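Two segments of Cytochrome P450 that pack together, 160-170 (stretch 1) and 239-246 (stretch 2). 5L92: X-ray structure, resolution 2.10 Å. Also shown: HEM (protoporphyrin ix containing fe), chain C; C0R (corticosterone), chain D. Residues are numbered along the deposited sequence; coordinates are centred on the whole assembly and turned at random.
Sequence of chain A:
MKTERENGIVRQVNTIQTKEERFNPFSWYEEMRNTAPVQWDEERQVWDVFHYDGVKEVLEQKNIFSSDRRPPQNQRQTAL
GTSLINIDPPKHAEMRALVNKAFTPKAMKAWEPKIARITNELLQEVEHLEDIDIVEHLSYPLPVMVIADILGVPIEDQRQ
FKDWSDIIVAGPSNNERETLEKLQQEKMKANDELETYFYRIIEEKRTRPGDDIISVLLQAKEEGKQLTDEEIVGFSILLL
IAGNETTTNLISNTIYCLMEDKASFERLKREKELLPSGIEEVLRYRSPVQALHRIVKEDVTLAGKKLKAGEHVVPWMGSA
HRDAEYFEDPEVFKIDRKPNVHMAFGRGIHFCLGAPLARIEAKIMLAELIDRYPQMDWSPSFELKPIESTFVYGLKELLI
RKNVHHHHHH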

# COMPACT_ATOMS: atom_id res chain seq x y z
N GLN A 160 -14.79 -7.35 -9.97
CA GLN A 160 -14.90 -5.93 -10.33
C GLN A 160 -13.95 -5.09 -9.49
O GLN A 160 -13.25 -4.21 -10.02
CB GLN A 160 -16.32 -5.41 -10.13
CG GLN A 160 -17.38 -6.07 -10.97
CD GLN A 160 -18.67 -5.24 -11.01
OE1 GLN A 160 -18.73 -4.22 -11.66
NE2 GLN A 160 -19.70 -5.69 -10.28
N PHE A 161 -13.96 -5.32 -8.17
CA PHE A 161 -13.09 -4.59 -7.24
C PHE A 161 -11.64 -4.61 -7.71
O PHE A 161 -10.97 -3.57 -7.77
CB PHE A 161 -13.15 -5.22 -5.85
CG PHE A 161 -14.49 -5.16 -5.19
CD1 PHE A 161 -15.48 -4.32 -5.65
CD2 PHE A 161 -14.74 -5.95 -4.07
CE1 PHE A 161 -16.70 -4.25 -5.01
CE2 PHE A 161 -15.97 -5.90 -3.42
CZ PHE A 161 -16.95 -5.05 -3.90
N LYS A 162 -11.14 -5.80 -8.06
CA LYS A 162 -9.75 -5.93 -8.49
C LYS A 162 -9.48 -5.13 -9.75
O LYS A 162 -8.50 -4.39 -9.82
CB LYS A 162 -9.41 -7.39 -8.74
CG LYS A 162 -7.88 -7.66 -8.85
CD LYS A 162 -7.62 -9.17 -8.91
CE LYS A 162 -6.13 -9.48 -9.05
NZ LYS A 162 -5.51 -8.66 -10.13
N ASP A 163 -10.32 -5.31 -10.78
CA ASP A 163 -10.10 -4.59 -12.03
C ASP A 163 -10.13 -3.09 -11.83
O ASP A 163 -9.27 -2.36 -12.35
CB ASP A 163 -11.12 -5.01 -13.09
CG ASP A 163 -10.98 -6.46 -13.46
OD1 ASP A 163 -9.92 -7.03 -13.12
OD2 ASP A 163 -11.93 -7.01 -14.05
N TRP A 164 -11.14 -2.58 -11.11
CA TRP A 164 -11.18 -1.15 -10.82
C TRP A 164 -9.93 -0.71 -10.09
O TRP A 164 -9.33 0.33 -10.42
CB TRP A 164 -12.40 -0.77 -9.97
CG TRP A 164 -13.68 -0.77 -10.68
CD1 TRP A 164 -13.89 -0.45 -11.98
CD2 TRP A 164 -14.95 -1.08 -10.12
NE1 TRP A 164 -15.21 -0.55 -12.27
CE2 TRP A 164 -15.90 -0.94 -11.14
CE3 TRP A 164 -15.39 -1.47 -8.84
CZ2 TRP A 164 -17.27 -1.19 -10.94
CZ3 TRP A 164 -16.73 -1.71 -8.63
CH2 TRP A 164 -17.67 -1.56 -9.69
N SER A 165 -9.51 -1.50 -9.10
CA SER A 165 -8.38 -1.11 -8.27
C SER A 165 -7.08 -1.15 -9.05
O SER A 165 -6.26 -0.25 -8.91
CB SER A 165 -8.27 -1.99 -7.02
OG SER A 165 -9.36 -1.83 -6.14
N ASP A 166 -6.89 -2.18 -9.89
CA ASP A 166 -5.67 -2.23 -10.70
C ASP A 166 -5.61 -1.04 -11.64
O ASP A 166 -4.58 -0.39 -11.75
CB ASP A 166 -5.55 -3.54 -11.49
CG ASP A 166 -5.35 -4.79 -10.59
OD1 ASP A 166 -4.98 -4.66 -9.41
OD2 ASP A 166 -5.59 -5.92 -11.10
N ILE A 167 -6.73 -0.68 -12.26
CA ILE A 167 -6.73 0.50 -13.13
C ILE A 167 -6.29 1.74 -12.36
O ILE A 167 -5.41 2.48 -12.80
CB ILE A 167 -8.12 0.68 -13.78
CG1 ILE A 167 -8.32 -0.41 -14.83
CG2 ILE A 167 -8.27 2.13 -14.35
CD1 ILE A 167 -9.72 -0.44 -15.45
N ILE A 168 -6.90 1.97 -11.19
CA ILE A 168 -6.63 3.20 -10.44
C ILE A 168 -5.15 3.30 -10.06
O ILE A 168 -4.57 4.40 -10.09
CB ILE A 168 -7.52 3.30 -9.18
CG1 ILE A 168 -8.99 3.48 -9.58
CG2 ILE A 168 -7.11 4.49 -8.33
CD1 ILE A 168 -9.27 4.75 -10.40
N VAL A 169 -4.50 2.19 -9.67
CA VAL A 169 -3.08 2.31 -9.30
C VAL A 169 -2.14 2.08 -10.49
O VAL A 169 -0.91 2.24 -10.34
CB VAL A 169 -2.69 1.38 -8.12
CG1 VAL A 169 -3.53 1.67 -6.85
CG2 VAL A 169 -2.76 -0.08 -8.51
N ALA A 170 -2.67 1.75 -11.66
CA ALA A 170 -1.84 1.42 -12.81
C ALA A 170 -0.97 2.60 -13.25
O ALA A 170 -1.38 3.76 -13.23
CB ALA A 170 -2.72 0.95 -13.97
N LEU A 239 -10.53 2.68 0.93
CA LEU A 239 -10.33 1.43 1.66
C LEU A 239 -10.40 0.26 0.72
O LEU A 239 -9.60 -0.68 0.82
CB LEU A 239 -11.36 1.25 2.77
CG LEU A 239 -11.37 2.17 3.97
CD1 LEU A 239 -12.37 1.57 4.99
CD2 LEU A 239 -10.04 2.36 4.59
N LEU A 240 -11.35 0.29 -0.22
CA LEU A 240 -11.46 -0.80 -1.17
C LEU A 240 -10.14 -1.00 -1.92
O LEU A 240 -9.64 -2.12 -2.03
CB LEU A 240 -12.57 -0.54 -2.17
CG LEU A 240 -12.79 -1.70 -3.13
CD1 LEU A 240 -13.20 -2.95 -2.33
CD2 LEU A 240 -13.84 -1.32 -4.16
N ILE A 241 -9.59 0.09 -2.45
CA ILE A 241 -8.37 0.01 -3.24
C ILE A 241 -7.22 -0.45 -2.35
O ILE A 241 -6.44 -1.32 -2.74
CB ILE A 241 -8.07 1.36 -3.92
CG1 ILE A 241 -9.21 1.73 -4.87
CG2 ILE A 241 -6.78 1.27 -4.70
CD1 ILE A 241 -9.06 3.06 -5.57
N ALA A 242 -7.15 0.09 -1.14
CA ALA A 242 -6.22 -0.39 -0.12
C ALA A 242 -6.39 -1.88 0.14
O ALA A 242 -5.40 -2.59 0.33
CB ALA A 242 -6.43 0.38 1.17
N GLY A 243 -7.63 -2.36 0.19
CA GLY A 243 -7.89 -3.77 0.39
C GLY A 243 -7.51 -4.66 -0.79
O GLY A 243 -7.52 -5.89 -0.65
N ASN A 244 -7.18 -4.05 -1.93
CA ASN A 244 -6.83 -4.77 -3.15
C ASN A 244 -5.37 -4.61 -3.56
O ASN A 244 -4.95 -5.28 -4.51
CB ASN A 244 -7.72 -4.29 -4.31
CG ASN A 244 -9.10 -4.96 -4.32
OD1 ASN A 244 -9.33 -5.91 -5.06
ND2 ASN A 244 -10.01 -4.44 -3.52
N GLU A 245 -4.60 -3.76 -2.92
CA GLU A 245 -3.39 -3.25 -3.58
C GLU A 245 -2.20 -3.00 -2.66
O GLU A 245 -1.20 -2.43 -3.14
CB GLU A 245 -3.70 -1.90 -4.30
CG GLU A 245 -4.76 -1.93 -5.41
CD GLU A 245 -4.37 -2.79 -6.61
OE1 GLU A 245 -3.17 -3.06 -6.81
OE2 GLU A 245 -5.26 -3.20 -7.38
N THR A 246 -2.28 -3.29 -1.36
CA THR A 246 -1.19 -3.01 -0.42
C THR A 246 -0.72 -4.25 0.31
O THR A 246 0.34 -4.80 -0.01
CB THR A 246 -1.63 -1.95 0.59
OG1 THR A 246 -2.77 -2.44 1.30
CG2 THR A 246 -1.98 -0.65 -0.08
CHA HEM C . -2.28 5.98 4.04
CHB HEM C . 0.92 2.44 2.98
CHC HEM C . -2.34 -0.94 4.00
CHD HEM C . -5.61 2.58 4.56
C1A HEM C . -1.12 5.30 3.72
C2A HEM C . 0.17 5.91 3.47
C3A HEM C . 1.04 4.94 3.16
C4A HEM C . 0.35 3.67 3.23
CMA HEM C . 2.53 5.13 2.82
CAA HEM C . 0.48 7.43 3.52
CBA HEM C . -0.20 8.21 2.39
CGA HEM C . 0.36 9.60 2.24
O1A HEM C . 1.01 10.11 3.16
O2A HEM C . 0.17 10.22 1.19
C1B HEM C . 0.36 1.21 3.19
C2B HEM C . 1.03 -0.08 3.17
C3B HEM C . 0.10 -1.01 3.44
C4B HEM C . -1.17 -0.33 3.63
CMB HEM C . 2.54 -0.29 2.92
CAB HEM C . 0.23 -2.54 3.60
CBB HEM C . 1.39 -3.15 3.92
C1C HEM C . -3.52 -0.27 4.25
C2C HEM C . -4.79 -0.89 4.49
C3C HEM C . -5.68 0.07 4.66
C4C HEM C . -5.03 1.34 4.49
CMC HEM C . -5.10 -2.41 4.61
CAC HEM C . -7.16 -0.22 4.92
CBC HEM C . -7.75 0.25 6.02
C1D HEM C . -5.02 3.81 4.47
C2D HEM C . -5.71 5.07 4.59
C3D HEM C . -4.79 6.04 4.45
C4D HEM C . -3.50 5.39 4.23
CMD HEM C . -7.24 5.19 4.82
CAD HEM C . -4.99 7.58 4.50
CBD HEM C . -4.73 8.13 5.92
CGD HEM C . -4.77 9.64 6.01
O1D HEM C . -4.97 10.18 7.12
O2D HEM C . -4.56 10.35 4.99
NA HEM C . -1.00 3.92 3.57
NB HEM C . -0.97 1.00 3.46
NC HEM C . -3.70 1.10 4.24
ND HEM C . -3.69 4.04 4.22
FE HEM C . -2.35 2.49 3.97
C1 C0R D . -1.74 4.28 -0.97
C2 C0R D . -1.50 3.46 0.31
C3 C0R D . -2.82 2.89 1.01
C4 C0R D . -4.09 2.65 0.06
C5 C0R D . -4.04 3.16 -1.38
C6 C0R D . -5.26 2.87 -2.35
C7 C0R D . -5.67 4.25 -3.10
C8 C0R D . -4.47 4.91 -3.77
C9 C0R D . -3.24 5.13 -2.79
C10 C0R D . -2.78 3.88 -1.95
C11 C0R D . -2.08 5.90 -3.59
C12 C0R D . -2.65 7.26 -4.32
C13 C0R D . -3.81 7.02 -5.26
C14 C0R D . -4.97 6.20 -4.43
C15 C0R D . -5.94 6.04 -5.34
C16 C0R D . -5.95 7.44 -6.14
C17 C0R D . -4.48 8.14 -5.64
C18 C0R D . -3.35 6.21 -6.52
C19 C0R D . -2.16 2.79 -2.85
C20 C0R D . -3.85 8.99 -6.78
C21 C0R D . -3.21 10.36 -6.51
O1 C0R D . -2.93 2.51 2.18
O2 C0R D . -1.53 5.10 -4.50
O3 C0R D . -3.87 8.57 -7.93
O4 C0R D . -2.56 10.76 -7.72

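Two helices of this cytochrome P450 cross almost at right angles and meet in a compact knob-into-hole contact, in which a small serine allows close approach, polar and apolar side chains interlock, and a close acid pair forms part of the packing. The axes come within 9.2 Å at an angle of 92°, so the helices share a patch rather than a long ridge, and only 465 Å² is buried in total.

At its centre Ser 165 points toward the other helix and sits among Leu 240, Ile 241, Asn 244 and Glu 245. Its CA lies 5.2 Å from the CA of Ile 241, a spacing that a short side chain readily accommodates. The hydroxyl is not spent across the interface: Ser 165 OG donates to Phe 161 O of its own helix (2.9 Å). Asn 244 behaves similarly, its ND2 donating to Leu 240 O at 2.8 Å, one turn back. Ser 165 OG and Asn 244 ND2 thus spend their donors within their own helices, while their side chains still pack across the crossing; Asn 244 OD1 is bonded elsewhere in the structure.

Apolar contacts extend from this centre. Leu 240 CD1 lies over one face of the Phe 161 ring, 4.0 Å from its centroid, in a CH-pi arrangement. Farther along, Ile 168 CG2 meets Ile 241 CD1 at 3.7 Å, and Val 169 CG1 approaches Ile 241 CG2 at 3.9 Å. Ile 241 also faces the steroid, with its CG2 3.2 Å from C6 of corticosterone.

The reciprocal knob is Glu 245, set among Lys 162, Ser 165, Asp 166 and Val 169. Its OE2 lies just 2.5 Å from Asp 166 OD1, a separation suggesting that one of the acids probably carries a proton. The other carboxylate oxygen of Asp 166, OD2, forms a salt bridge with Lys 162 NZ at 2.9 Å, bringing a positive charge to the acid pair.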